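Local structure of glutathione-independent glyoxalase DJ-1 (4QYT) at residues A[16-22]-A[163-168]; A[26-30]-A[187-191]; A[7-13]-A[33-39]; A[99-103]-A[123-127]. The protein converts methylglyoxal to D-lactate in a single glutathione-independent step and takes part in protecting the fission yeast cell against reactive oxygen species. Where two conformers were deposited one is given. Numbering follows the deposited sequence.

Contact 1. Residues A[16-22]-A[163-168]; sequences DEIEFSA and GPGTAM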
loop_
_atom_site.group_PDB
_atom_site.type_symbol
_atom_site.label_atom_id
_atom_site.label_comp_id
_atom_site.label_asym_id
_atom_site.label_seq_id
_atom_site.Cartn_x
_atom_site.Cartn_y
_atom_site.Cartn_z
ATOM N N ASP A 16 -3.449 8.569 -3.311
ATOM C CA ASP A 16 -2.225 7.810 -3.112
ATOM C C ASP A 16 -2.467 6.306 -2.936
ATOM O O ASP A 16 -3.274 5.894 -2.104
ATOM C CB ASP A 16 -1.491 8.353 -1.884
ATOM C CG ASP A 16 -0.186 7.670 -1.693
ATOM O OD1 ASP A 16 0.724 7.968 -2.495
ATOM O OD2 ASP A 16 -0.069 6.849 -0.762
ATOM N N GLU A 17 -1.697 5.526 -3.672
ATOM C CA GLU A 17 -1.837 4.065 -3.640
ATOM C C GLU A 17 -1.514 3.473 -2.271
ATOM O O GLU A 17 -2.186 2.524 -1.817
ATOM C CB GLU A 17 -0.929 3.416 -4.672
ATOM C CG GLU A 17 -1.245 3.697 -6.137
ATOM C CD GLU A 17 -0.651 4.953 -6.747
ATOM O OE1 GLU A 17 -0.272 5.901 -5.990
ATOM O OE2 GLU A 17 -0.588 5.007 -7.983
ATOM N N ILE A 18 -0.462 3.965 -1.626
ATOM C CA ILE A 18 -0.030 3.406 -0.352
ATOM C C ILE A 18 -1.075 3.683 0.729
ATOM O O ILE A 18 -1.429 2.784 1.526
ATOM C CB ILE A 18 1.368 3.931 0.026
ATOM C CG1 ILE A 18 2.396 3.409 -0.968
ATOM C CG2 ILE A 18 1.704 3.558 1.453
ATOM C CD1 ILE A 18 3.736 4.156 -0.925
ATOM N N GLU A 19 -1.546 4.918 0.762
ATOM C CA GLU A 19 -2.522 5.325 1.780
ATOM C C GLU A 19 -3.885 4.680 1.569
ATOM O O GLU A 19 -4.599 4.473 2.541
ATOM C CB GLU A 19 -2.615 6.821 1.808
ATOM C CG GLU A 19 -1.320 7.439 2.298
ATOM C CD GLU A 19 -1.159 8.864 1.964
ATOM O OE1 GLU A 19 -2.051 9.520 1.456
ATOM O OE2 GLU A 19 0.008 9.322 2.184
ATOM N N PHE A 20 -4.237 4.374 0.324
ATOM C CA PHE A 20 -5.428 3.572 0.040
ATOM C C PHE A 20 -5.235 2.124 0.522
ATOM O O PHE A 20 -6.071 1.576 1.224
ATOM C CB PHE A 20 -5.748 3.608 -1.466
ATOM C CG PHE A 20 -6.976 2.801 -1.849
ATOM C CD1 PHE A 20 -6.911 1.399 -1.936
ATOM C CD2 PHE A 20 -8.208 3.416 -2.025
ATOM C CE1 PHE A 20 -8.039 0.644 -2.238
ATOM C CE2 PHE A 20 -9.327 2.678 -2.310
ATOM C CZ PHE A 20 -9.240 1.295 -2.387
ATOM N N SER A 21 -4.122 1.494 0.117
ATOM C CA SER A 21 -3.990 0.045 0.319
ATOM C C SER A 21 -3.874 -0.384 1.775
ATOM O O SER A 21 -4.264 -1.494 2.115
ATOM C CB SER A 21 -2.796 -0.479 -0.489
ATOM O OG SER A 21 -2.951 -0.222 -1.881
ATOM N N ALA A 22 -3.245 0.430 2.621
ATOM C CA ALA A 22 -3.047 -0.001 3.998
ATOM C C ALA A 22 -4.377 -0.189 4.755
ATOM O O ALA A 22 -4.646 -1.306 5.227
ATOM C CB ALA A 22 -2.083 0.936 4.720
ATOM N N GLY A 163 1.519 10.338 6.511
ATOM C CA GLY A 163 2.016 10.077 5.172
ATOM C C GLY A 163 2.059 8.629 4.811
ATOM O O GLY A 163 1.596 7.777 5.554
ATOM N N PRO A 164 2.644 8.324 3.650
ATOM C CA PRO A 164 2.667 6.924 3.242
ATOM C C PRO A 164 3.326 6.044 4.256
ATOM O O PRO A 164 2.873 4.940 4.492
ATOM C CB PRO A 164 3.423 6.953 1.905
ATOM C CG PRO A 164 3.491 8.345 1.511
ATOM C CD PRO A 164 3.185 9.239 2.634
ATOM N N GLY A 165 4.378 6.533 4.902
ATOM C CA GLY A 165 5.059 5.738 5.923
ATOM C C GLY A 165 4.242 5.428 7.150
ATOM O O GLY A 165 4.583 4.507 7.869
ATOM N N THR A 166 3.181 6.198 7.392
ATOM C CA THR A 166 2.341 5.985 8.574
ATOM C C THR A 166 0.994 5.363 8.209
ATOM O O THR A 166 0.155 5.210 9.107
ATOM C CB THR A 166 2.114 7.280 9.346
ATOM O OG1 THR A 166 1.340 8.185 8.565
ATOM C CG2 THR A 166 3.402 7.913 9.720
ATOM N N ALA A 167 0.818 4.918 6.963
ATOM C CA ALA A 167 -0.482 4.395 6.547
ATOM C C ALA A 167 -0.871 3.126 7.289
ATOM O O ALA A 167 -2.051 2.930 7.604
ATOM C CB ALA A 167 -0.505 4.213 5.065
ATOM N N MET A 168 0.095 2.259 7.571
ATOM C CA MET A 168 -0.208 1.069 8.343
ATOM C C MET A 168 -0.614 1.401 9.784
ATOM O O MET A 168 -1.614 0.903 10.296
ATOM C CB MET A 168 0.963 0.075 8.332
ATOM C CG MET A 168 1.229 -0.552 6.959
ATOM S SD MET A 168 -0.100 -1.602 6.350
ATOM C CE MET A 168 0.106 -2.980 7.455
#

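Contact 2. Residues A[26-30]-A[187-191]; sequences IFKRA and VYKSL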
loop_
_atom_site.group_PDB
_atom_site.type_symbol
_atom_site.label_atom_id
_atom_site.label_comp_id
_atom_site.label_asym_id
_atom_site.label_seq_id
_atom_site.Cartn_x
_atom_site.Cartn_y
_atom_site.Cartn_z
ATOM N N ILE A 26 -5.994 -3.879 5.826
ATOM C CA ILE A 26 -6.187 -4.123 7.277
ATOM C C ILE A 26 -7.636 -4.483 7.567
ATOM O O ILE A 26 -7.907 -5.465 8.262
ATOM C CB ILE A 26 -5.664 -2.921 8.076
ATOM C CG1 ILE A 26 -4.130 -2.879 8.000
ATOM C CG2 ILE A 26 -6.118 -2.966 9.538
ATOM C CD1 ILE A 26 -3.520 -1.562 8.435
ATOM N N PHE A 27 -8.588 -3.708 7.036
ATOM C CA PHE A 27 -9.999 -4.037 7.269
ATOM C C PHE A 27 -10.404 -5.331 6.589
ATOM O O PHE A 27 -11.184 -6.100 7.178
ATOM C CB PHE A 27 -10.904 -2.863 6.895
ATOM C CG PHE A 27 -10.945 -1.794 7.933
ATOM C CD1 PHE A 27 -11.668 -2.012 9.095
ATOM C CD2 PHE A 27 -10.259 -0.618 7.827
ATOM C CE1 PHE A 27 -11.680 -1.083 10.116
ATOM C CE2 PHE A 27 -10.287 0.318 8.856
ATOM C CZ PHE A 27 -10.981 0.054 10.040
ATOM N N LYS A 28 -9.868 -5.625 5.401
ATOM C CA LYS A 28 -10.157 -6.914 4.776
ATOM C C LYS A 28 -9.648 -8.066 5.658
ATOM O O LYS A 28 -10.344 -9.073 5.880
ATOM C CB LYS A 28 -9.533 -6.988 3.371
ATOM C CG LYS A 28 -10.340 -6.228 2.350
ATOM C CD LYS A 28 -11.374 -7.145 1.728
ATOM C CE LYS A 28 -12.236 -6.450 0.717
ATOM N NZ LYS A 28 -13.195 -7.402 0.065
ATOM N N ARG A 29 -8.442 -7.936 6.211
ATOM C CA ARG A 29 -7.939 -8.986 7.095
ATOM C C ARG A 29 -8.820 -9.163 8.321
ATOM O O ARG A 29 -8.921 -10.265 8.877
ATOM C CB ARG A 29 -6.518 -8.670 7.516
ATOM C CG ARG A 29 -5.488 -8.960 6.412
ATOM C CD ARG A 29 -4.159 -8.336 6.750
ATOM N NE ARG A 29 -3.081 -8.688 5.832
ATOM C CZ ARG A 29 -2.962 -8.202 4.612
ATOM N NH1 ARG A 29 -3.786 -7.260 4.162
ATOM N NH2 ARG A 29 -1.929 -8.567 3.863
ATOM N N ALA A 30 -9.362 -8.065 8.828
ATOM C CA ALA A 30 -10.283 -8.078 9.956
ATOM C C ALA A 30 -11.642 -8.638 9.652
ATOM O O ALA A 30 -12.484 -8.769 10.560
ATOM C CB ALA A 30 -10.398 -6.676 10.543
ATOM N N VAL A 187 -5.032 -9.562 13.991
ATOM C CA VAL A 187 -4.711 -8.862 12.728
ATOM C C VAL A 187 -3.321 -8.272 12.835
ATOM O O VAL A 187 -2.504 -8.405 11.901
ATOM C CB VAL A 187 -5.765 -7.805 12.389
ATOM C CG1 VAL A 187 -5.313 -6.968 11.222
ATOM C CG2 VAL A 187 -7.098 -8.490 12.084
ATOM N N TYR A 188 -3.063 -7.560 13.925
ATOM C CA TYR A 188 -1.772 -6.934 14.121
ATOM C C TYR A 188 -0.641 -7.927 13.923
ATOM O O TYR A 188 0.358 -7.665 13.226
ATOM C CB TYR A 188 -1.689 -6.269 15.512
ATOM C CG TYR A 188 -0.409 -5.507 15.780
ATOM C CD1 TYR A 188 0.739 -6.150 16.217
ATOM C CD2 TYR A 188 -0.362 -4.116 15.613
ATOM C CE1 TYR A 188 1.924 -5.451 16.388
ATOM C CE2 TYR A 188 0.797 -3.404 15.859
ATOM C CZ TYR A 188 1.934 -4.076 16.253
ATOM O OH TYR A 188 3.103 -3.384 16.490
ATOM N N LYS A 189 -0.723 -9.052 14.617
ATOM C CA LYS A 189 0.322 -10.069 14.539
ATOM C C LYS A 189 0.583 -10.540 13.118
ATOM O O LYS A 189 1.721 -10.777 12.734
ATOM C CB LYS A 189 -0.039 -11.253 15.447
ATOM C CG LYS A 189 0.993 -12.361 15.495
ATOM C CD LYS A 189 0.560 -13.547 16.339
ATOM C CE LYS A 189 1.664 -14.570 16.568
ATOM N NZ LYS A 189 1.065 -15.817 17.120
ATOM N N SER A 190 -0.469 -10.658 12.331
ATOM C CA SER A 190 -0.370 -11.135 10.958
ATOM C C SER A 190 0.385 -10.181 10.029
ATOM O O SER A 190 0.793 -10.598 8.947
ATOM C CB SER A 190 -1.751 -11.425 10.362
ATOM O OG SER A 190 -2.416 -10.240 9.952
ATOM N N LEU A 191 0.556 -8.921 10.432
ATOM C CA LEU A 191 1.138 -7.945 9.550
ATOM C C LEU A 191 2.643 -7.907 9.564
ATOM O O LEU A 191 3.236 -7.311 8.662
ATOM C CB LEU A 191 0.605 -6.582 9.887
ATOM C CG LEU A 191 -0.893 -6.412 9.819
ATOM C CD1 LEU A 191 -1.329 -5.045 10.344
ATOM C CD2 LEU A 191 -1.433 -6.627 8.422
HETATM O O HOH W 1 -1.205 -10.617 6.709
#

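Contact 3. Residues A[7-13]-A[33-39]; sequences VCLFVAD and PIDSVYV. With EDO (1,2-ethanediol), chain E.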
loop_
_atom_site.group_PDB
_atom_site.type_symbol
_atom_site.label_atom_id
_atom_site.label_comp_id
_atom_site.label_asym_id
_atom_site.label_seq_id
_atom_site.Cartn_x
_atom_site.Cartn_y
_atom_site.Cartn_z
ATOM N N VAL A 7 -17.222 -0.007 6.449
ATOM C CA VAL A 7 -16.263 1.056 6.168
ATOM C C VAL A 7 -16.397 1.543 4.731
ATOM O O VAL A 7 -16.524 0.747 3.798
ATOM C CB VAL A 7 -14.830 0.533 6.429
ATOM C CG1 VAL A 7 -13.790 1.613 6.191
ATOM C CG2 VAL A 7 -14.715 -0.037 7.838
ATOM N N CYS A 8 -16.286 2.865 4.583
ATOM C CA CYS A 8 -16.122 3.509 3.283
ATOM C C CYS A 8 -14.718 4.086 3.178
ATOM O O CYS A 8 -14.341 4.945 3.992
ATOM C CB CYS A 8 -17.112 4.661 3.138
ATOM S SG CYS A 8 -16.806 5.687 1.696
ATOM N N LEU A 9 -13.975 3.628 2.177
ATOM C CA LEU A 9 -12.687 4.227 1.834
ATOM C C LEU A 9 -12.930 5.081 0.583
ATOM O O LEU A 9 -13.143 4.579 -0.508
ATOM C CB LEU A 9 -11.688 3.099 1.603
ATOM C CG LEU A 9 -10.270 3.462 1.295
ATOM C CD1 LEU A 9 -9.667 4.567 2.038
ATOM C CD2 LEU A 9 -9.386 2.245 1.294
ATOM N N PHE A 10 -12.962 6.405 0.799
ATOM C CA PHE A 10 -13.114 7.301 -0.346
ATOM C C PHE A 10 -11.876 7.234 -1.216
ATOM O O PHE A 10 -10.752 7.064 -0.747
ATOM C CB PHE A 10 -13.340 8.738 0.130
ATOM C CG PHE A 10 -14.722 9.021 0.640
ATOM C CD1 PHE A 10 -15.808 9.012 -0.223
ATOM C CD2 PHE A 10 -14.967 9.369 1.965
ATOM C CE1 PHE A 10 -17.081 9.340 0.222
ATOM C CE2 PHE A 10 -16.236 9.715 2.392
ATOM C CZ PHE A 10 -17.295 9.707 1.529
ATOM N N VAL A 11 -12.079 7.507 -2.504
ATOM C CA VAL A 11 -11.002 7.470 -3.480
ATOM C C VAL A 11 -11.361 8.424 -4.609
ATOM O O VAL A 11 -12.528 8.550 -4.975
ATOM C CB VAL A 11 -10.709 6.035 -3.970
ATOM C CG1 VAL A 11 -11.865 5.468 -4.797
ATOM C CG2 VAL A 11 -9.391 5.902 -4.712
ATOM N N ALA A 12 -10.354 9.082 -5.169
ATOM C CA ALA A 12 -10.539 10.002 -6.275
ATOM C C ALA A 12 -9.380 9.783 -7.244
ATOM O O ALA A 12 -8.352 9.207 -6.887
ATOM C CB ALA A 12 -10.532 11.430 -5.741
ATOM N N ASP A 13 -9.490 10.331 -8.451
ATOM C CA ASP A 13 -8.289 10.424 -9.272
ATOM C C ASP A 13 -7.232 11.189 -8.491
ATOM O O ASP A 13 -7.506 12.233 -7.903
ATOM C CB ASP A 13 -8.645 11.069 -10.618
ATOM C CG ASP A 13 -9.612 10.229 -11.383
ATOM O OD1 ASP A 13 -9.299 9.086 -11.704
ATOM O OD2 ASP A 13 -10.780 10.656 -11.544
ATOM N N PRO A 33 -16.541 -5.471 6.550
ATOM C CA PRO A 33 -16.914 -4.984 5.221
ATOM C C PRO A 33 -16.368 -3.603 4.902
ATOM O O PRO A 33 -16.474 -2.702 5.741
ATOM C CB PRO A 33 -18.440 -4.992 5.255
ATOM C CG PRO A 33 -18.780 -6.018 6.265
ATOM C CD PRO A 33 -17.724 -5.938 7.308
ATOM N N ILE A 34 -15.855 -3.450 3.685
ATOM C CA ILE A 34 -15.279 -2.190 3.232
ATOM C C ILE A 34 -15.548 -2.030 1.751
ATOM O O ILE A 34 -15.332 -2.975 0.982
ATOM C CB ILE A 34 -13.772 -2.081 3.585
ATOM C CG1 ILE A 34 -13.211 -0.719 3.212
ATOM C CG2 ILE A 34 -12.940 -3.219 2.997
ATOM C CD1 ILE A 34 -11.874 -0.429 3.861
ATOM N N ASP A 35 -16.008 -0.829 1.381
ATOM C CA ASP A 35 -16.199 -0.449 -0.012
ATOM C C ASP A 35 -15.266 0.711 -0.332
ATOM O O ASP A 35 -15.124 1.607 0.490
ATOM C CB ASP A 35 -17.626 0.075 -0.287
ATOM C CG ASP A 35 -18.729 -0.954 -0.203
ATOM O OD1 ASP A 35 -18.463 -2.146 -0.452
ATOM O OD2 ASP A 35 -19.866 -0.537 0.066
ATOM N N SER A 36 -14.758 0.744 -1.559
ATOM C CA SER A 36 -14.152 1.958 -2.083
ATOM C C SER A 36 -15.220 2.740 -2.811
ATOM O O SER A 36 -16.011 2.186 -3.582
ATOM C CB SER A 36 -12.970 1.641 -2.996
ATOM O OG SER A 36 -13.368 0.770 -4.045
ATOM N N VAL A 37 -15.263 4.038 -2.513
ATOM C CA VAL A 37 -16.301 4.941 -3.027
ATOM C C VAL A 37 -15.629 6.095 -3.738
ATOM O O VAL A 37 -14.946 6.923 -3.113
ATOM C CB VAL A 37 -17.234 5.417 -1.898
ATOM C CG1 VAL A 37 -18.253 6.390 -2.442
ATOM C CG2 VAL A 37 -17.926 4.234 -1.196
ATOM N N TYR A 38 -15.799 6.119 -5.067
ATOM C CA TYR A 38 -15.103 7.037 -5.956
ATOM C C TYR A 38 -15.864 8.346 -6.090
ATOM O O TYR A 38 -17.081 8.362 -6.347
ATOM C CB TYR A 38 -14.963 6.357 -7.319
ATOM C CG TYR A 38 -14.492 7.230 -8.459
ATOM C CD1 TYR A 38 -13.220 7.814 -8.447
ATOM C CD2 TYR A 38 -15.261 7.392 -9.592
ATOM C CE1 TYR A 38 -12.732 8.529 -9.550
ATOM C CE2 TYR A 38 -14.790 8.121 -10.667
ATOM C CZ TYR A 38 -13.513 8.662 -10.672
ATOM O OH TYR A 38 -13.127 9.394 -11.772
ATOM N N VAL A 39 -15.101 9.431 -6.029
ATOM C CA VAL A 39 -15.568 10.757 -6.306
ATOM C C VAL A 39 -14.786 11.243 -7.525
ATOM O O VAL A 39 -13.600 11.537 -7.457
ATOM C CB VAL A 39 -15.303 11.686 -5.115
ATOM C CG1 VAL A 39 -15.699 13.131 -5.415
ATOM C CG2 VAL A 39 -16.003 11.167 -3.876
HETATM C C1 EDO E . -11.959 -2.550 -5.798
HETATM O O1 EDO E . -11.025 -2.559 -6.822
HETATM C C2 EDO E . -11.626 -1.871 -4.451
HETATM O O2 EDO E . -11.288 -0.580 -4.713
HETATM O O HOH W 2 -11.571 12.330 -9.058
#

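Contact 4. Residues A[99-103]-A[123-127]; sequences VKEFY and SGLPN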
loop_
_atom_site.group_PDB
_atom_site.type_symbol
_atom_site.label_atom_id
_atom_site.label_comp_id
_atom_site.label_asym_id
_atom_site.label_seq_id
_atom_site.Cartn_x
_atom_site.Cartn_y
_atom_site.Cartn_z
ATOM N N VAL A 99 -18.249 13.922 6.902
ATOM C CA VAL A 99 -17.350 14.163 8.024
ATOM C C VAL A 99 -18.024 14.958 9.165
ATOM O O VAL A 99 -17.877 14.626 10.341
ATOM C CB VAL A 99 -16.047 14.834 7.480
ATOM C CG1 VAL A 99 -15.218 15.486 8.565
ATOM C CG2 VAL A 99 -15.255 13.833 6.654
ATOM N N LYS A 100 -18.742 15.993 8.799
ATOM C CA LYS A 100 -19.457 16.798 9.787
ATOM C C LYS A 100 -20.513 15.993 10.505
ATOM O O LYS A 100 -20.701 16.140 11.733
ATOM C CB LYS A 100 -20.087 18.015 9.113
ATOM C CG LYS A 100 -19.074 19.040 8.674
ATOM C CD LYS A 100 -19.711 20.192 7.941
ATOM C CE LYS A 100 -20.339 21.155 8.928
ATOM N NZ LYS A 100 -19.326 21.842 9.802
ATOM N N GLU A 101 -21.241 15.157 9.768
ATOM C CA GLU A 101 -22.245 14.330 10.411
ATOM C C GLU A 101 -21.635 13.333 11.366
ATOM O O GLU A 101 -22.188 13.053 12.440
ATOM C CB GLU A 101 -23.079 13.570 9.377
ATOM C CG GLU A 101 -24.113 12.637 9.979
ATOM C CD GLU A 101 -25.106 13.334 10.894
ATOM O OE1 GLU A 101 -25.526 14.484 10.551
ATOM O OE2 GLU A 101 -25.621 12.639 11.825
ATOM N N PHE A 102 -20.510 12.739 10.967
ATOM C CA PHE A 102 -19.913 11.701 11.763
ATOM C C PHE A 102 -19.218 12.232 13.000
ATOM O O PHE A 102 -19.066 11.512 13.978
ATOM C CB PHE A 102 -18.916 10.874 10.936
ATOM C CG PHE A 102 -19.505 9.782 10.086
ATOM C CD1 PHE A 102 -20.807 9.786 9.662
ATOM C CD2 PHE A 102 -18.710 8.716 9.704
ATOM C CE1 PHE A 102 -21.305 8.760 8.904
ATOM C CE2 PHE A 102 -19.194 7.696 8.928
ATOM C CZ PHE A 102 -20.497 7.717 8.530
ATOM N N TYR A 103 -18.709 13.472 12.955
ATOM C CA TYR A 103 -17.822 13.961 14.020
ATOM C C TYR A 103 -18.565 13.956 15.347
ATOM O O TYR A 103 -19.651 14.494 15.487
ATOM C CB TYR A 103 -17.304 15.349 13.696
ATOM C CG TYR A 103 -16.239 15.835 14.658
ATOM C CD1 TYR A 103 -14.989 15.254 14.686
ATOM C CD2 TYR A 103 -16.517 16.787 15.620
ATOM C CE1 TYR A 103 -14.005 15.635 15.577
ATOM C CE2 TYR A 103 -15.532 17.203 16.517
ATOM C CZ TYR A 103 -14.285 16.610 16.492
ATOM O OH TYR A 103 -13.317 17.008 17.387
ATOM N N SER A 123 -14.094 21.207 6.186
ATOM C CA SER A 123 -15.393 20.830 6.738
ATOM C C SER A 123 -15.773 21.668 7.959
ATOM O O SER A 123 -16.859 21.510 8.512
ATOM C CB SER A 123 -15.293 19.359 7.129
ATOM O OG SER A 123 -15.158 18.526 5.989
ATOM N N GLY A 124 -14.813 22.441 8.457
ATOM C CA GLY A 124 -14.937 23.194 9.709
ATOM C C GLY A 124 -14.952 22.365 10.985
ATOM O O GLY A 124 -15.603 22.756 11.951
ATOM N N LEU A 125 -14.208 21.259 11.049
ATOM C CA LEU A 125 -14.144 20.462 12.293
ATOM C C LEU A 125 -13.447 21.205 13.432
ATOM O O LEU A 125 -12.408 21.809 13.226
ATOM C CB LEU A 125 -13.418 19.131 12.103
ATOM C CG LEU A 125 -14.072 18.152 11.140
ATOM C CD1 LEU A 125 -13.344 16.832 11.199
ATOM C CD2 LEU A 125 -15.549 18.016 11.450
ATOM N N PRO A 126 -13.986 21.098 14.655
ATOM C CA PRO A 126 -13.503 21.936 15.746
ATOM C C PRO A 126 -12.553 21.184 16.676
ATOM O O PRO A 126 -12.231 21.692 17.756
ATOM C CB PRO A 126 -14.774 22.286 16.492
ATOM C CG PRO A 126 -15.611 21.054 16.353
ATOM C CD PRO A 126 -15.319 20.560 14.951
ATOM N N ASN A 127 -11.979 20.082 16.212
ATOM C CA ASN A 127 -10.897 19.460 16.966
ATOM C C ASN A 127 -9.769 20.481 17.230
ATOM O O ASN A 127 -9.495 21.388 16.427
ATOM C CB ASN A 127 -10.379 18.190 16.259
ATOM C CG ASN A 127 -10.019 18.431 14.807
ATOM O OD1 ASN A 127 -10.879 18.787 14.002
ATOM N ND2 ASN A 127 -8.730 18.297 14.478
#

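Contact 1. Residues A[16-22]-A[163-168]
A22 lays its methyl group over the first turn of helix 167-178: CB is 3.7 Å from A167 CB and 3.6 Å from M168 SD. Two helix starts of the DJ-1/PfpI fold meet here; the CA atoms of E19 and A167 come within 5.3 Å, and A167 CB is 4.0 Å from E19 CA. I18 packs alongside, its CG2 3.8 Å from P164 CB and 4.3 Å from A167 CB. No hydrogen bond crosses between the segments, which are held by apolar packing with 307 Å² buried. D16 is the N-cap of helix 17-29, its OD2 accepting from E19 N at 2.9 Å, while its OD1 forms a salt bridge with R29 of the second subunit. E19, inferred to be an active-site residue together with H133 and C114 (oxidised here to 3-sulfinoalanine), stands where the helix starts converge; its OE1 takes a weak hydrogen bond from G81 N. E19 OE2 lies 3.2 Å from P164 N, not a hydrogen bond because the proline nitrogen carries no hydrogen.

Contact 2. Residues A[26-30]-A[187-191]
Apolar packing dominates where the ends of helices 17-29 and 181-190 meet on one face of the DJ-1/PfpI alpha/beta sandwich. V187 points at the other segment and sets its CG2 4.1 Å from A30 CB and its CG1 4.4 Å from I26 CG2; the CA atoms of A30 and V187 are 6.3 Å apart. L191 extends the patch, its CD1 4.2 Å from I26 CG1 and its CD2 3.6 Å from R29 CD, so the aliphatic part of the arginine joins the apolar surface. Polar linkage is indirect: a water accepts from R29 NE at 2.8 Å and donates to S190 O at 3.0 Å. S190 OG instead donates to V187 O, 2.7 Å away. The charged end of R29 forms a salt bridge through NH2 with D16 of the second subunit, placing this contact in the dimer interface, where S190 O accepts from H133 of the second subunit. L175 of helix 167-178 packs on both I26 and A30, while F27 faces away toward strands 34-39 and 76-79.

Contact 3. Residues A[7-13]-A[33-39]
Six backbone hydrogen bonds hold strands 7-12 and 34-39 in parallel register. V7 N donates to P33 O (2.9 Å) and V7 O accepts from D35 N (2.9 Å); L9 N donates to D35 O (2.9 Å) and L9 O accepts from V37 N (3.0 Å); V11 N donates to V37 O (3.0 Å) and V11 O accepts from V39 N (2.9 Å). The V11-to-V37 bond is the most bent, at 142°. On the far edge of strand 7-12, C8 and F10 bond to strand 76-79, while S36 and Y38 pair with R59 on the other flank. Where the strands part, Y38 OH donates to D13 OD2 at 2.7 Å and accepts from N42 N, and a water takes a hydrogen from D13 N (2.9 Å) and gives hydrogens to D13 OD2 (3.1 Å) and V39 O (2.7 Å). D13 OD1 is met by K48 N, and D35 OD2 by Y74 OH. S36 OG shares a 2.6 Å hydrogen bond with O2 of an ethanediol, probably from the crystallisation liquor, and also bonds to N58 N. V7, L9, V11 and S36 face helix 17-29, whereas F10, A12 and V39 meet L89 of helix 83-90. Two parallel strands joined through helix 17-29, with a strand crossing of -32°, form a beta-alpha-beta unit of the three-layer alpha/beta sandwich typical of the DJ-1/PfpI family.

Contact 4. Residues A[99-103]-A[123-127]
L125 occupies the apolar centre, its CD1 3.5 Å from V99 CG1 and its CD2 3.9 Å from Y103 CB. Its CA-to-CB bond runs sideways to the helix, but the extended side chain (chi1 m, chi2 t) carries both methyls inward. On the sheet side of this cluster, V99 reaches I110 and M112 of strand 109-112, and L158 of strand 158-161 touches Y103, L125 and N127. Y103, the first residue to leave helical geometry after helix 93-102, turns its side chain toward the loop: its CE2 is 3.7 Å from P126 CD, and its OH is 3.4 Å from N127 CB. The contact thus joins the C-terminal end of one helix on the central sheet of this alpha/beta sandwich to the loop between helix 118-122 and strand 129-130, well away from the inferred catalytic residues. That loop starts with a Schellman motif, in which G124 takes positive phi (70°) and two hydrogen bonds return to the last turn of helix 118-122. Further out, S123 presents CB to the aliphatic part of K100, 4.1 Å from K100 CG, while S123 OG bonds back to T119 O. N127 ND2 donates to Q129 O, and L125 O accepts from Y145 OH. At the solvent-facing edge K100 bends through chi3 and chi4, both p, and its NZ donates to S123 O at 2.8 Å.

Overall arrangement
Helix 17-29 links three of the contacts: its start lies in contact 1, its end in contact 2, and it connects the two strands of contact 3. F20 packs from contact 1 onto contact 3, with F20 CD2 3.8 Å from V11 CG2, and F27 does so from contact 2, with F27 CD1 3.8 Å from V7 CG2. Contacts 1 and 2 meet where M168 CE lies 3.8 Å from L191 CD1, and both touch the second subunit. Contact 1 holds the inferred active-site residue E19; the side chain of I26 in contact 2 is about 11 Å from that of E19. Contact 4 stands apart, its centre about 22 Å from that of contact 1, across the chain's centre.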